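Local coordinates for protein phosphatase 2C (Toxoplasma gondii, PDB 3D8K), which probably removes phosphate from phosphoserine and phosphothreonine in proteins, as a manganese- or magnesium-dependent phosphatase of the PP2C family, at residues V14-S17 with R21-R24; D95-N100 with G231-K236. All coordinates share one frame; numbering follows the deposited sequence.

Interaction 1 of 2, residues V14-S17 with R21-R24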
loop_
_atom_site.group_PDB
_atom_site.type_symbol
_atom_site.label_atom_id
_atom_site.label_comp_id
_atom_site.label_asym_id
_atom_site.label_seq_id
_atom_site.Cartn_x
_atom_site.Cartn_y
_atom_site.Cartn_z
ATOM N N VAL C 14 11.244 8.095 6.999
ATOM C CA VAL C 14 10.831 7.437 5.771
ATOM C C VAL C 14 9.706 6.467 6.122
ATOM O O VAL C 14 8.681 6.433 5.447
ATOM C CB VAL C 14 11.992 6.665 5.115
ATOM C CG1 VAL C 14 11.504 5.974 3.845
ATOM C CG2 VAL C 14 13.143 7.627 4.817
ATOM N N CYS C 15 9.904 5.689 7.185
ATOM C CA CYS C 15 8.899 4.729 7.635
ATOM C C CYS C 15 7.678 5.485 8.115
ATOM O O CYS C 15 6.540 5.082 7.865
ATOM C CB CYS C 15 9.420 3.883 8.799
ATOM S SG CYS C 15 10.847 2.825 8.448
ATOM N N ALA C 16 7.925 6.579 8.827
ATOM C CA ALA C 16 6.842 7.381 9.352
ATOM C C ALA C 16 6.044 7.980 8.201
ATOM O O ALA C 16 4.813 7.933 8.217
ATOM C CB ALA C 16 7.385 8.463 10.252
ATOM N N SER C 17 6.728 8.536 7.203
ATOM C CA SER C 17 6.025 9.093 6.057
ATOM C C SER C 17 5.295 7.949 5.370
ATOM O O SER C 17 4.192 8.128 4.878
ATOM C CB SER C 17 7.001 9.749 5.076
ATOM O OG SER C 17 7.255 11.101 5.421
ATOM N N ARG C 21 1.051 8.669 9.675
ATOM C CA ARG C 21 1.252 9.605 10.762
ATOM C C ARG C 21 2.560 9.499 11.506
ATOM O O ARG C 21 3.266 8.501 11.423
ATOM C CB ARG C 21 0.121 9.457 11.755
ATOM C CG ARG C 21 -0.957 8.517 11.304
ATOM C CD ARG C 21 -1.426 7.750 12.504
ATOM N NE ARG C 21 -0.322 6.986 13.061
ATOM C CZ ARG C 21 0.291 6.013 12.399
ATOM N NH1 ARG C 21 -0.118 5.703 11.170
ATOM N NH2 ARG C 21 1.320 5.377 12.951
ATOM N N ASN C 22 2.852 10.550 12.261
ATOM C CA ASN C 22 4.066 10.644 13.047
ATOM C C ASN C 22 3.962 11.878 13.929
ATOM O O ASN C 22 3.026 12.657 13.816
ATOM C CB ASN C 22 5.281 10.783 12.129
ATOM C CG ASN C 22 5.110 11.885 11.100
ATOM O OD1 ASN C 22 4.610 11.647 9.995
ATOM N ND2 ASN C 22 5.508 13.104 11.462
ATOM N N ARG C 23 4.930 12.036 14.817
ATOM C CA ARG C 23 5.012 13.173 15.713
ATOM C C ARG C 23 6.418 13.103 16.249
ATOM O O ARG C 23 6.792 12.119 16.860
ATOM C CB ARG C 23 3.994 13.075 16.858
ATOM C CG ARG C 23 3.547 11.669 17.216
ATOM C CD ARG C 23 2.292 11.317 16.435
ATOM N NE ARG C 23 1.777 9.974 16.688
ATOM C CZ ARG C 23 2.434 8.845 16.430
ATOM N NH1 ARG C 23 3.659 8.873 15.910
ATOM N NH2 ARG C 23 1.852 7.676 16.669
ATOM N N ARG C 24 7.217 14.131 16.014
ATOM C CA ARG C 24 8.577 14.096 16.508
ATOM C C ARG C 24 8.900 15.208 17.474
ATOM O O ARG C 24 9.203 16.323 17.073
ATOM C CB ARG C 24 9.549 14.129 15.340
ATOM C CG ARG C 24 9.458 12.887 14.497
ATOM C CD ARG C 24 9.331 13.229 13.040
ATOM N NE ARG C 24 8.999 12.039 12.279
ATOM C CZ ARG C 24 9.669 10.903 12.378
ATOM N NH1 ARG C 24 10.702 10.821 13.205
ATOM N NH2 ARG C 24 9.308 9.853 11.657
#

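Interaction 2 of 2, residues D95-N100 with G231-K236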
loop_
_atom_site.group_PDB
_atom_site.type_symbol
_atom_site.label_atom_id
_atom_site.label_comp_id
_atom_site.label_asym_id
_atom_site.label_seq_id
_atom_site.Cartn_x
_atom_site.Cartn_y
_atom_site.Cartn_z
ATOM N N ASP C 95 -8.883 16.039 30.114
ATOM C CA ASP C 95 -8.182 14.804 30.409
ATOM C C ASP C 95 -6.889 15.048 31.161
ATOM O O ASP C 95 -6.432 14.199 31.923
ATOM C CB ASP C 95 -7.923 14.031 29.111
ATOM C CG ASP C 95 -9.212 13.729 28.340
ATOM O OD1 ASP C 95 -9.141 13.073 27.277
ATOM O OD2 ASP C 95 -10.304 14.156 28.793
ATOM N N LEU C 96 -6.298 16.217 30.972
ATOM C CA LEU C 96 -5.051 16.523 31.663
ATOM C C LEU C 96 -5.310 16.701 33.167
ATOM O O LEU C 96 -4.504 16.292 34.001
ATOM C CB LEU C 96 -4.411 17.775 31.045
ATOM C CG LEU C 96 -3.106 18.336 31.606
ATOM C CD1 LEU C 96 -3.412 19.136 32.834
ATOM C CD2 LEU C 96 -2.120 17.222 31.910
ATOM N N ARG C 97 -6.440 17.306 33.506
ATOM C CA ARG C 97 -6.797 17.496 34.906
ATOM C C ARG C 97 -6.835 16.144 35.642
ATOM O O ARG C 97 -6.464 16.046 36.818
ATOM C CB ARG C 97 -8.155 18.186 34.995
ATOM C CG ARG C 97 -8.864 17.981 36.311
ATOM C CD ARG C 97 -9.632 19.224 36.726
ATOM N NE ARG C 97 -10.454 19.768 35.652
ATOM C CZ ARG C 97 -11.052 20.954 35.710
ATOM N NH1 ARG C 97 -10.914 21.710 36.791
ATOM N NH2 ARG C 97 -11.782 21.391 34.691
ATOM N N ALA C 98 -7.264 15.101 34.934
ATOM C CA ALA C 98 -7.353 13.757 35.492
ATOM C C ALA C 98 -5.994 13.071 35.598
ATOM O O ALA C 98 -5.851 12.053 36.269
ATOM C CB ALA C 98 -8.291 12.915 34.650
ATOM N N ALA C 99 -4.996 13.618 34.924
ATOM C CA ALA C 99 -3.659 13.045 34.975
ATOM C C ALA C 99 -2.997 13.481 36.274
ATOM O O ALA C 99 -1.911 13.035 36.615
ATOM C CB ALA C 99 -2.838 13.528 33.779
ATOM N N ASN C 100 -3.661 14.372 36.995
ATOM C CA ASN C 100 -3.134 14.881 38.252
ATOM C C ASN C 100 -1.651 15.254 38.129
ATOM O O ASN C 100 -0.811 14.747 38.864
ATOM C CB ASN C 100 -3.316 13.842 39.383
ATOM C CG ASN C 100 -4.775 13.389 39.564
ATOM O OD1 ASN C 100 -5.665 14.197 39.846
ATOM N ND2 ASN C 100 -5.015 12.081 39.407
ATOM N N GLY C 231 -2.473 23.912 32.566
ATOM C CA GLY C 231 -2.590 23.440 33.940
ATOM C C GLY C 231 -3.388 24.369 34.861
ATOM O O GLY C 231 -4.584 24.640 34.630
ATOM N N SER C 232 -2.706 24.841 35.908
ATOM C CA SER C 232 -3.258 25.756 36.904
ATOM C C SER C 232 -4.751 25.575 37.136
ATOM O O SER C 232 -5.536 26.469 36.832
ATOM C CB SER C 232 -2.968 27.196 36.476
ATOM O OG SER C 232 -1.680 27.290 35.891
ATOM N N PHE C 233 -5.151 24.440 37.704
ATOM C CA PHE C 233 -6.574 24.197 37.905
ATOM C C PHE C 233 -7.230 24.963 39.031
ATOM O O PHE C 233 -8.457 25.109 39.049
ATOM C CB PHE C 233 -6.835 22.707 38.048
ATOM C CG PHE C 233 -6.596 21.974 36.794
ATOM C CD1 PHE C 233 -5.380 21.358 36.562
ATOM C CD2 PHE C 233 -7.543 22.013 35.775
ATOM C CE1 PHE C 233 -5.104 20.794 35.324
ATOM C CE2 PHE C 233 -7.282 21.455 34.530
ATOM C CZ PHE C 233 -6.064 20.847 34.300
ATOM N N ASP C 234 -6.408 25.457 39.953
ATOM C CA ASP C 234 -6.889 26.243 41.072
ATOM C C ASP C 234 -7.573 27.486 40.548
ATOM O O ASP C 234 -8.215 28.207 41.299
ATOM C CB ASP C 234 -5.731 26.670 41.969
ATOM C CG ASP C 234 -5.255 25.569 42.872
ATOM O OD1 ASP C 234 -5.934 24.525 42.963
ATOM O OD2 ASP C 234 -4.199 25.748 43.505
ATOM N N PHE C 235 -7.426 27.739 39.253
ATOM C CA PHE C 235 -8.009 28.916 38.631
ATOM C C PHE C 235 -8.859 28.523 37.448
ATOM O O PHE C 235 -9.032 29.289 36.490
ATOM C CB PHE C 235 -6.905 29.860 38.171
ATOM C CG PHE C 235 -5.929 30.203 39.241
ATOM C CD1 PHE C 235 -4.859 29.364 39.515
ATOM C CD2 PHE C 235 -6.093 31.355 39.994
ATOM C CE1 PHE C 235 -3.963 29.670 40.522
ATOM C CE2 PHE C 235 -5.201 31.675 41.008
ATOM C CZ PHE C 235 -4.132 30.830 41.275
ATOM N N LYS C 236 -9.386 27.313 37.501
ATOM C CA LYS C 236 -10.228 26.839 36.424
ATOM C C LYS C 236 -11.565 26.529 37.078
ATOM O O LYS C 236 -11.598 26.076 38.214
ATOM C CB LYS C 236 -9.604 25.585 35.796
ATOM C CG LYS C 236 -9.512 25.601 34.270
ATOM C CD LYS C 236 -8.444 26.565 33.765
ATOM C CE LYS C 236 -7.095 25.895 33.551
ATOM N NZ LYS C 236 -6.969 25.292 32.192
#

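Interaction 1 of 2, residues V14-S17 with R21-R24
Ala16 meets Asn22 and Arg24 in a small, mainly apolar packing contact between helix 10-18 and the strand that follows it, 22-26, which lies at the edge of the six-stranded sheet. The helix comes straight after strand 5-8, an outermost strand of the eight-stranded sheet, so it connects one sheet of the protein to the other, and the short connection after it brings the chain back alongside its last turn. The Ala16 methyl points at the strand, and its CB lies 3.7 Å from Asn22 CB. Asn22 CG sits between its own backbone N and carbonyl carbon (chi1 51°), which keeps the amide on the helix side. Two residues on, Arg24 reaches back in the same direction. Its chain starts beside its backbone N and bends at chi2 (130°), bringing the guanidinium edge-on to the methyl. The separation modelled there is too short to be trusted, so the approach is doubtful in detail. As modelled, that same NH2 makes a weak hydrogen bond to Arg12 O, one turn earlier in the helix, so its exact place is uncertain. At the start of the strand, Ala16 O stands 3.6 Å from Arg21 O, two carbonyl oxygens with no hydrogen bond between them, while Arg21 NH1 is hydrogen-bonded to Thr19 OG1. The strand is tied to its neighbour 35-41 by backbone hydrogen bonds, Asn22 with Met41 and Arg24 with Val38 and Glu39. No hydrogen bond joins the two segments, so what holds them together directly is van der Waals contact around one methyl.

Interaction 2 of 2, residues D95-N100 with G231-K236
Leu96, near the C-terminal end of helix 82-97, meets the 231-236 loop: its CD1 comes to 3.4 Å from Phe233 CE1. CG is anti to the backbone N (chi1 179°), and CD1 arrives at the edge of the phenyl ring, near its plane. Trp65 of helix 61-74 also packs on Leu96. Arg97, next along, works on a face of that ring instead. Its CB lies 3.7 Å from the ring centroid and 27° off the normal, a CH-pi contact displaced toward the rim. From there the chain bends at chi2 and chi3 and runs on past the ring, with Arg97 CD 3.6 Å from Phe233 CD2. The guanidinium ends with one face over Phe233 CD2, its plane tilted 37° to the phenyl, so the two are not stacked flat. Arg97 NH1 goes on to Lys236 CB, 4.2 Å away. The other face of the ring is covered from within its own loop, Gly231 O standing 3.8 Å above its centre. Residues 231-236 belong to the long connection between strands 217-220 and 253-259, in the part that follows the flap region in PP2C relatives and resembles the family's conserved RAxGD motif, with Ser232 at the place of its aspartate; Ser232 also touches Phe57. A short 3-10 turn at Phe233 and Asp234 shapes the loop, and Lys236 N closes it on Phe233 O at 2.8 Å. Lys236 NZ leads away from Arg97 to a salt bridge with Asp93 and a hydrogen bond to Ala229 O. A type I turn runs from Arg97 to Asn100, with Asn100 N hydrogen-bonded to Arg97 O at 3.3 Å, and Asn100 takes a positive phi as the chain leaves helical geometry.

In the fold
Interactions 1 and 2 do not touch: their centres are 30 Å apart and their nearest atoms about 16 Å. The six-stranded sheet relates them. Interaction 1 sits on its edge strand 22-26, whereas interaction 2 joins the end of helix 82-97, which leads into strand 106-115, to the connection that leads into the opposite edge strand, 253-259. One contact is local, across three intervening residues; the other ties together parts of the chain separated by 130 residues. Ser232 of interaction 2 touches Phe57, which follows the Asp-Gly pair that in PP2C relatives contributes to the metal site; no metal is modelled here, so any relation to a working site is inferred.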